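Local coordinates for protein galactose mutarotase related enzyme (Lactobacillus casei, PDB 3Q1N) that probably binds a carbohydrate and may interconvert the anomers of an aldose sugar, in the manner of a galactose mutarotase, at residues 41-53 with 135-147. Numbering follows the deposited sequence. Where two conformers were deposited one is given.
With EDO (1,2-ethanediol), chain K; EDO (1,2-ethanediol), chain J; EDO (1,2-ethanediol), chain I.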
ATOM      1  N   PHE A  41      -5.701  13.094  12.422  1.00 27.41           N
ATOM      2  CA  PHE A  41      -5.747  12.929  10.961  1.00 26.03           C
ATOM      3  C   PHE A  41      -5.925  11.487  10.497  1.00 24.70           C
ATOM      4  O   PHE A  41      -6.705  11.225   9.592  1.00 24.73           O
ATOM      5  CB  PHE A  41      -4.464  13.498  10.357  1.00 25.52           C
ATOM      6  CG  PHE A  41      -4.264  14.951  10.666  1.00 26.21           C
ATOM      7  CD1 PHE A  41      -4.992  15.905   9.977  1.00 25.94           C
ATOM      8  CD2 PHE A  41      -3.351  15.364  11.625  1.00 24.53           C
ATOM      9  CE1 PHE A  41      -4.829  17.278  10.267  1.00 28.05           C
ATOM     10  CE2 PHE A  41      -3.181  16.726  11.923  1.00 28.04           C
ATOM     11  CZ  PHE A  41      -3.915  17.677  11.237  1.00 26.94           C
ATOM     12  N   TRP A  42      -5.177  10.561  11.093  1.00 23.36           N
ATOM     13  CA  TRP A  42      -5.272   9.154  10.704  1.00 22.10           C
ATOM     14  C   TRP A  42      -4.580   8.290  11.737  1.00 21.33           C
ATOM     15  O   TRP A  42      -3.435   8.524  12.065  1.00 20.80           O
ATOM     16  CB  TRP A  42      -4.630   8.927   9.309  1.00 21.86           C
ATOM     17  CG  TRP A  42      -4.910   7.612   8.718  1.00 19.95           C
ATOM     18  CD1 TRP A  42      -6.136   6.999   8.620  1.00 21.42           C
ATOM     19  CD2 TRP A  42      -3.964   6.712   8.086  1.00 17.71           C
ATOM     20  NE1 TRP A  42      -5.998   5.780   8.011  1.00 19.72           N
ATOM     21  CE2 TRP A  42      -4.680   5.590   7.663  1.00 17.47           C
ATOM     22  CE3 TRP A  42      -2.582   6.747   7.873  1.00 17.94           C
ATOM     23  CZ2 TRP A  42      -4.058   4.501   7.016  1.00 17.80           C
ATOM     24  CZ3 TRP A  42      -1.969   5.653   7.231  1.00 15.92           C
ATOM     25  CH2 TRP A  42      -2.704   4.568   6.819  1.00 18.20           C
ATOM     26  N   ASN A  43      -5.271   7.300  12.265  1.00 20.57           N
ATOM     27  CA  ASN A  43      -4.741   6.563  13.380  1.00 20.80           C
ATOM     28  C   ASN A  43      -3.925   5.323  13.028  1.00 20.27           C
ATOM     29  O   ASN A  43      -3.697   4.494  13.900  1.00 21.36           O
ATOM     30  CB  ASN A  43      -5.860   6.192  14.355  1.00 21.50           C
ATOM     31  CG  ASN A  43      -6.917   5.337  13.749  1.00 23.65           C
ATOM     32  OD1 ASN A  43      -6.833   4.892  12.594  1.00 25.75           O
ATOM     33  ND2 ASN A  43      -7.989   5.120  14.525  1.00 27.16           N
ATOM     34  N   ARG A  44      -3.510   5.187  11.759  1.00 18.75           N
ATOM     35  CA  ARG A  44      -2.654   4.074  11.357  1.00 17.85           C
ATOM     36  C   ARG A  44      -1.332   4.595  10.786  1.00 16.96           C
ATOM     37  O   ARG A  44      -1.093   5.817  10.800  1.00 17.17           O
ATOM     38  CB  ARG A  44      -3.387   3.207  10.376  1.00 17.84           C
ATOM     39  CG  ARG A  44      -4.666   2.674  11.004  1.00 20.49           C
ATOM     40  CD  ARG A  44      -5.520   1.988  10.027  1.00 23.11           C
ATOM     41  NE  ARG A  44      -6.815   1.631  10.624  1.00 23.66           N
ATOM     42  CZ  ARG A  44      -7.082   0.496  11.285  1.00 28.86           C
ATOM     43  NH1 ARG A  44      -6.177  -0.467  11.464  1.00 28.93           N
ATOM     44  NH2 ARG A  44      -8.314   0.303  11.759  1.00 29.82           N
ATOM     45  N   HIS A  45      -0.463   3.683  10.342  1.00 15.34           N
ATOM     46  CA  HIS A  45       0.875   4.102   9.889  1.00 15.38           C
ATOM     47  C   HIS A  45       1.151   3.596   8.455  1.00 15.13           C
ATOM     48  O   HIS A  45       1.433   4.371   7.552  1.00 13.99           O
ATOM     49  CB  HIS A  45       1.984   3.573  10.849  1.00 15.51           C
ATOM     50  CG  HIS A  45       1.711   3.788  12.302  1.00 16.76           C
ATOM     51  ND1 HIS A  45       2.284   4.821  13.018  1.00 18.13           N
ATOM     52  CD2 HIS A  45       0.916   3.114  13.173  1.00 17.26           C
ATOM     53  CE1 HIS A  45       1.869   4.758  14.282  1.00 21.18           C
ATOM     54  NE2 HIS A  45       1.051   3.724  14.406  1.00 19.86           N
ATOM     55  N   ALA A  46       1.087   2.281   8.277  1.00 14.19           N
ATOM     56  CA  ALA A  46       1.429   1.647   6.985  1.00 14.13           C
ATOM     57  C   ALA A  46       0.852   0.229   6.865  1.00 14.36           C
ATOM     58  O   ALA A  46       1.617  -0.770   6.792  1.00 14.12           O
ATOM     59  CB  ALA A  46       3.009   1.645   6.792  1.00 13.76           C
ATOM     60  N   PRO A  47      -0.485   0.125   6.869  1.00 14.81           N
ATOM     61  CA  PRO A  47      -1.056  -1.219   6.833  1.00 14.81           C
ATOM     62  C   PRO A  47      -0.794  -2.048   5.576  1.00 14.98           C
ATOM     63  O   PRO A  47      -0.617  -1.511   4.447  1.00 14.47           O
ATOM     64  CB  PRO A  47      -2.569  -0.997   6.940  1.00 15.80           C
ATOM     65  CG  PRO A  47      -2.758   0.434   7.291  1.00 15.78           C
ATOM     66  CD  PRO A  47      -1.505   1.181   6.973  1.00 14.47           C
ATOM     67  N   ILE A  48      -0.829  -3.368   5.799  1.00 13.91           N
ATOM     68  CA  ILE A  48      -0.874  -4.326   4.715  0.75 14.26           C
ATOM     69  C   ILE A  48      -2.326  -4.559   4.339  1.00 14.76           C
ATOM     70  O   ILE A  48      -3.196  -4.680   5.234  1.00 15.66           O
ATOM     71  CB  ILE A  48      -0.187  -5.664   5.115  0.75 13.64           C
ATOM     72  CG1 ILE A  48       1.306  -5.424   5.325  0.75 12.78           C
ATOM     73  CG2 ILE A  48      -0.424  -6.742   3.994  0.75 13.40           C
ATOM     74  CD1 ILE A  48       2.092  -6.645   5.911  0.75 12.99           C
ATOM     75  N   LEU A  49      -2.589  -4.621   3.037  1.00 14.09           N
ATOM     76  CA  LEU A  49      -3.941  -4.762   2.459  1.00 14.55           C
ATOM     77  C   LEU A  49      -4.014  -6.125   1.780  1.00 14.21           C
ATOM     78  O   LEU A  49      -3.414  -6.336   0.740  1.00 13.95           O
ATOM     79  CB  LEU A  49      -4.204  -3.634   1.455  1.00 14.96           C
ATOM     80  CG  LEU A  49      -3.855  -2.202   1.856  1.00 16.38           C
ATOM     81  CD1 LEU A  49      -4.119  -1.266   0.663  1.00 16.92           C
ATOM     82  CD2 LEU A  49      -4.629  -1.759   3.086  1.00 16.13           C
ATOM     83  N   PHE A  50      -4.725  -7.066   2.394  1.00 13.97           N
ATOM     84  CA  PHE A  50      -4.877  -8.411   1.808  1.00 13.56           C
ATOM     85  C   PHE A  50      -6.100  -9.052   2.436  1.00 13.50           C
ATOM     86  O   PHE A  50      -6.310  -8.890   3.605  1.00 12.91           O
ATOM     87  CB  PHE A  50      -3.657  -9.294   2.133  1.00 13.53           C
ATOM     88  CG  PHE A  50      -3.809 -10.755   1.735  1.00 13.55           C
ATOM     89  CD1 PHE A  50      -3.429 -11.176   0.458  1.00 13.71           C
ATOM     90  CD2 PHE A  50      -4.310 -11.711   2.637  1.00 14.47           C
ATOM     91  CE1 PHE A  50      -3.535 -12.495   0.066  1.00 14.71           C
ATOM     92  CE2 PHE A  50      -4.405 -13.063   2.251  1.00 14.07           C
ATOM     93  CZ  PHE A  50      -4.019 -13.450   0.960  1.00 14.78           C
ATOM     94  N   PRO A  51      -6.899  -9.788   1.645  1.00 12.68           N
ATOM     95  CA  PRO A  51      -6.838 -10.100   0.220  1.00 12.91           C
ATOM     96  C   PRO A  51      -7.612  -9.121  -0.677  1.00 12.89           C
ATOM     97  O   PRO A  51      -7.860  -9.426  -1.843  1.00 13.08           O
ATOM     98  CB  PRO A  51      -7.431 -11.511   0.158  1.00 13.12           C
ATOM     99  CG  PRO A  51      -8.462 -11.495   1.209  1.00 13.34           C
ATOM    100  CD  PRO A  51      -7.924 -10.602   2.325  1.00 13.30           C
ATOM    101  N   SER A  52      -8.029  -7.987  -0.125  1.00 12.91           N
ATOM    102  CA  SER A  52      -8.708  -6.936  -0.885  0.50 13.22           C
ATOM    103  C   SER A  52      -8.017  -5.588  -0.590  1.00 14.50           C
ATOM    104  O   SER A  52      -7.525  -5.380   0.520  1.00 14.80           O
ATOM    105  CB  SER A  52     -10.163  -6.891  -0.436  0.50 13.66           C
ATOM    106  OG  SER A  52     -10.960  -6.076  -1.249  0.50 12.78           O
ATOM    107  N   ILE A  53      -8.012  -4.709  -1.565  1.00 14.79           N
ATOM    108  CA  ILE A  53      -7.578  -3.329  -1.435  1.00 15.45           C
ATOM    109  C   ILE A  53      -8.809  -2.453  -1.480  1.00 15.43           C
ATOM    110  O   ILE A  53      -9.667  -2.596  -2.342  1.00 17.01           O
ATOM    111  CB  ILE A  53      -6.597  -3.001  -2.585  1.00 16.03           C
ATOM    112  CG1 ILE A  53      -5.277  -3.754  -2.395  1.00 17.02           C
ATOM    113  CG2 ILE A  53      -6.353  -1.459  -2.685  1.00 16.68           C
ATOM    114  CD1 ILE A  53      -4.402  -3.729  -3.715  1.00 16.56           C
ATOM    115  N   SER A 135      -8.861 -22.764  -6.301  1.00 13.65           N
ATOM    116  CA  SER A 135      -8.159 -21.622  -6.908  1.00 13.66           C
ATOM    117  C   SER A 135      -8.432 -20.378  -6.087  1.00 13.10           C
ATOM    118  O   SER A 135      -9.573 -20.085  -5.822  1.00 13.33           O
ATOM    119  CB  SER A 135      -8.653 -21.427  -8.323  1.00 13.98           C
ATOM    120  OG  SER A 135      -8.414 -22.621  -9.108  1.00 15.80           O
HETATM  121  N   MSE A 136      -7.378 -19.651  -5.701  1.00 12.13           N
HETATM  122  CA  MSE A 136      -7.481 -18.512  -4.757  1.00 12.69           C
HETATM  123  C   MSE A 136      -7.201 -17.182  -5.448  1.00 12.81           C
HETATM  124  O   MSE A 136      -6.085 -16.911  -5.882  1.00 12.12           O
HETATM  125  CB  MSE A 136      -6.523 -18.711  -3.606  1.00 12.85           C
HETATM  126  CG  MSE A 136      -6.612 -17.612  -2.526  1.00 12.54           C
HETATM  127 SE   MSE A 136      -5.401 -17.784  -1.050  0.75 10.61          SE
HETATM  128  CE  MSE A 136      -3.936 -16.830  -1.819  1.00 13.90           C
ATOM    129  N   PRO A 137      -8.214 -16.317  -5.507  1.00 12.64           N
ATOM    130  CA  PRO A 137      -8.037 -14.985  -6.085  1.00 12.86           C
ATOM    131  C   PRO A 137      -7.725 -14.005  -4.950  1.00 13.12           C
ATOM    132  O   PRO A 137      -8.301 -14.095  -3.886  1.00 12.29           O
ATOM    133  CB  PRO A 137      -9.370 -14.716  -6.742  1.00 13.12           C
ATOM    134  CG  PRO A 137     -10.380 -15.470  -5.797  1.00 13.32           C
ATOM    135  CD  PRO A 137      -9.624 -16.595  -5.137  1.00 12.91           C
ATOM    136  N   PHE A 138      -6.806 -13.069  -5.204  1.00 12.63           N
ATOM    137  CA  PHE A 138      -6.467 -12.090  -4.157  1.00 12.74           C
ATOM    138  C   PHE A 138      -5.901 -10.821  -4.752  1.00 12.63           C
ATOM    139  O   PHE A 138      -5.493 -10.776  -5.921  1.00 13.11           O
ATOM    140  CB  PHE A 138      -5.413 -12.676  -3.185  1.00 12.28           C
ATOM    141  CG  PHE A 138      -4.038 -12.736  -3.777  1.00 11.84           C
ATOM    142  CD1 PHE A 138      -3.659 -13.793  -4.607  1.00 11.79           C
ATOM    143  CD2 PHE A 138      -3.164 -11.707  -3.603  1.00 11.98           C
ATOM    144  CE1 PHE A 138      -2.465 -13.781  -5.259  1.00 14.04           C
ATOM    145  CE2 PHE A 138      -1.924 -11.677  -4.233  1.00 14.14           C
ATOM    146  CZ  PHE A 138      -1.555 -12.759  -5.073  1.00 14.25           C
ATOM    147  N   ALA A 139      -5.935  -9.780  -3.920  1.00 12.42           N
ATOM    148  CA  ALA A 139      -5.161  -8.562  -4.125  1.00 12.49           C
ATOM    149  C   ALA A 139      -4.237  -8.344  -2.941  1.00 12.27           C
ATOM    150  O   ALA A 139      -4.517  -8.785  -1.829  1.00 12.92           O
ATOM    151  CB  ALA A 139      -6.094  -7.304  -4.318  1.00 12.12           C
ATOM    152  N   LEU A 140      -3.121  -7.662  -3.176  1.00 12.38           N
ATOM    153  CA  LEU A 140      -2.171  -7.345  -2.091  0.50 13.13           C
ATOM    154  C   LEU A 140      -1.677  -5.927  -2.287  1.00 13.30           C
ATOM    155  O   LEU A 140      -1.235  -5.561  -3.379  1.00 13.17           O
ATOM    156  CB  LEU A 140      -0.976  -8.317  -2.100  0.50 13.25           C
ATOM    157  CG  LEU A 140       0.045  -8.114  -0.954  0.50 14.29           C
ATOM    158  CD1 LEU A 140       1.040  -7.015  -1.206  0.50 14.65           C
ATOM    159  CD2 LEU A 140      -0.662  -7.850   0.340  0.50 14.30           C
ATOM    160  N   GLY A 141      -1.763  -5.117  -1.241  1.00 14.30           N
ATOM    161  CA  GLY A 141      -1.208  -3.759  -1.291  1.00 14.53           C
ATOM    162  C   GLY A 141      -0.522  -3.388   0.017  1.00 14.07           C
ATOM    163  O   GLY A 141      -0.655  -4.086   1.042  1.00 14.02           O
ATOM    164  N   PHE A 142       0.237  -2.304  -0.034  1.00 14.27           N
ATOM    165  CA  PHE A 142       0.958  -1.751   1.124  1.00 13.83           C
ATOM    166  C   PHE A 142       0.608  -0.235   1.137  1.00 13.28           C
ATOM    167  O   PHE A 142       0.645   0.416   0.082  1.00 14.23           O
ATOM    168  CB  PHE A 142       2.446  -2.031   0.904  1.00 13.83           C
ATOM    169  CG  PHE A 142       3.396  -1.389   1.907  1.00 12.69           C
ATOM    170  CD1 PHE A 142       3.177  -1.393   3.272  1.00 13.32           C
ATOM    171  CD2 PHE A 142       4.548  -0.837   1.439  1.00 13.93           C
ATOM    172  CE1 PHE A 142       4.078  -0.821   4.129  1.00 15.48           C
ATOM    173  CE2 PHE A 142       5.458  -0.278   2.273  1.00 14.65           C
ATOM    174  CZ  PHE A 142       5.235  -0.262   3.617  1.00 14.66           C
ATOM    175  N   HIS A 143       0.278   0.310   2.300  1.00 13.88           N
ATOM    176  CA  HIS A 143      -0.369   1.619   2.475  1.00 13.83           C
ATOM    177  C   HIS A 143       0.423   2.578   3.404  1.00 13.59           C
ATOM    178  O   HIS A 143      -0.122   3.126   4.350  1.00 13.83           O
ATOM    179  CB  HIS A 143      -1.782   1.298   3.072  1.00 14.33           C
ATOM    180  CG  HIS A 143      -2.808   2.402   2.989  1.00 15.40           C
ATOM    181  ND1 HIS A 143      -2.683   3.603   3.652  1.00 16.03           N
ATOM    182  CD2 HIS A 143      -4.035   2.420   2.418  1.00 17.83           C
ATOM    183  CE1 HIS A 143      -3.771   4.334   3.464  1.00 17.83           C
ATOM    184  NE2 HIS A 143      -4.621   3.633   2.733  1.00 18.67           N
ATOM    185  N   PRO A 144       1.716   2.849   3.107  1.00 13.77           N
ATOM    186  CA  PRO A 144       2.498   3.702   4.020  1.00 14.90           C
ATOM    187  C   PRO A 144       2.149   5.167   3.859  1.00 15.08           C
ATOM    188  O   PRO A 144       2.051   5.649   2.744  1.00 15.20           O
ATOM    189  CB  PRO A 144       3.930   3.462   3.559  1.00 14.91           C
ATOM    190  CG  PRO A 144       3.823   3.057   2.144  1.00 15.27           C
ATOM    191  CD  PRO A 144       2.593   2.204   2.118  1.00 14.81           C
ATOM    192  N   ALA A 145       2.024   5.863   4.969  1.00 15.29           N
ATOM    193  CA  ALA A 145       1.850   7.318   4.983  1.00 15.39           C
ATOM    194  C   ALA A 145       3.196   7.916   5.406  1.00 15.25           C
ATOM    195  O   ALA A 145       3.785   7.514   6.401  1.00 15.43           O
ATOM    196  CB  ALA A 145       0.800   7.705   5.974  1.00 15.49           C
ATOM    197  N   PHE A 146       3.672   8.853   4.611  1.00 14.11           N
ATOM    198  CA  PHE A 146       4.950   9.515   4.804  1.00 15.23           C
ATOM    199  C   PHE A 146       4.782  10.937   5.271  1.00 14.96           C
ATOM    200  O   PHE A 146       3.977  11.703   4.720  1.00 14.90           O
ATOM    201  CB  PHE A 146       5.721   9.537   3.495  1.00 15.16           C
ATOM    202  CG  PHE A 146       6.101   8.160   3.016  1.00 15.46           C
ATOM    203  CD1 PHE A 146       7.078   7.434   3.688  1.00 16.35           C
ATOM    204  CD2 PHE A 146       5.422   7.566   1.972  1.00 16.43           C
ATOM    205  CE1 PHE A 146       7.432   6.159   3.277  1.00 17.49           C
ATOM    206  CE2 PHE A 146       5.753   6.274   1.564  1.00 15.64           C
ATOM    207  CZ  PHE A 146       6.748   5.570   2.207  1.00 14.66           C
ATOM    208  N   ASN A 147       5.549  11.294   6.281  1.00 15.89           N
ATOM    209  CA  ASN A 147       5.538  12.695   6.767  1.00 16.32           C
ATOM    210  C   ASN A 147       6.001  13.647   5.648  1.00 17.09           C
ATOM    211  O   ASN A 147       6.937  13.311   4.893  1.00 17.51           O
ATOM    212  CB  ASN A 147       6.430  12.837   7.977  1.00 16.84           C
ATOM    213  CG  ASN A 147       5.909  12.051   9.150  1.00 17.74           C
ATOM    214  OD1 ASN A 147       4.765  12.248   9.552  1.00 17.40           O
ATOM    215  ND2 ASN A 147       6.714  11.120   9.670  1.00 17.06           N
TER
HETATM  216  C1  EDO K 303      -8.237   5.681   5.003  1.00 45.07           C
HETATM  217  O1  EDO K 303      -9.596   5.272   4.869  1.00 45.88           O
HETATM  218  C2  EDO K 303      -7.392   4.456   5.304  1.00 44.55           C
HETATM  219  O2  EDO K 303      -7.806   3.880   6.558  1.00 43.87           O
HETATM  220  C1  EDO J 302      -6.164   5.203  -0.018  1.00 31.04           C
HETATM  221  O1  EDO J 302      -5.948   3.817  -0.347  1.00 26.11           O
HETATM  222  C2  EDO J 302      -7.281   5.407   0.981  1.00 31.83           C
HETATM  223  O2  EDO J 302      -7.019   4.715   2.224  1.00 32.00           O
HETATM  224  C1  EDO I 301       9.305  11.324   3.561  0.50 17.52           C
HETATM  225  O1  EDO I 301      10.343  11.984   4.288  0.50 16.62           O
HETATM  226  C2  EDO I 301       9.037  12.046   2.251  0.50 17.28           C
HETATM  227  O2  EDO I 301       8.598  13.388   2.509  0.50 18.35           O
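L49 and G141 pair their backbones in both directions, L49 N to G141 O at 2.8 Å and G141 N to L49 O at 2.9 Å, the hydrogen-bonded pair of a short antiparallel ladder. A glycine suits the second strand because a CB there would press on L49 CD1 and I53 CD1, which fill that side; both side chains also meet F257 of strand 251-258. Beyond the paired residues the ladder runs on through loop carbonyls: H45 O takes A145 N, P47 O takes H143 N in a more bent bond (135° at the hydrogen), and P51 O takes A139 N. P47 and P51, lacking an N-H, serve here as acceptors. Packing is dense among the buried apolar side chains. With CG anti to the backbone N (chi1 172°), the F50 ring lies oblique to F138, its CE1 3.8 Å from F138 CB, while P51 CB lies over the centre of one face. A46, small enough to fit between, sets its CB 3.8 Å from P144 CB and against F142 CE1.

The W42 side opens to solvent, and 1,2-ethanediol, probably from the crystallisation liquor, occupies it. W42 slants against the buried H143 ring, planes at 32°, with CH2 3.3 Å from H143 ND1, and its CZ3 rests on A145 CB, where a small methyl leaves room for the indole. Replacing W42 with an alanine would probably leave H143 and A145 without the ring that packs on them, and one ethanediol without its indole N-H donor. Both rings direct N-H groups to these molecules: W42 NE1 to O2 of one ethanediol, H143 NE2 to O2 of a second, in the imidazole plane, at 2.7 Å. W242 meets both rings and E255 touches H143, an arrangement consistent with the sugar pocket that aromatic and histidine side chains line in the galactose mutarotase-like beta-sandwich.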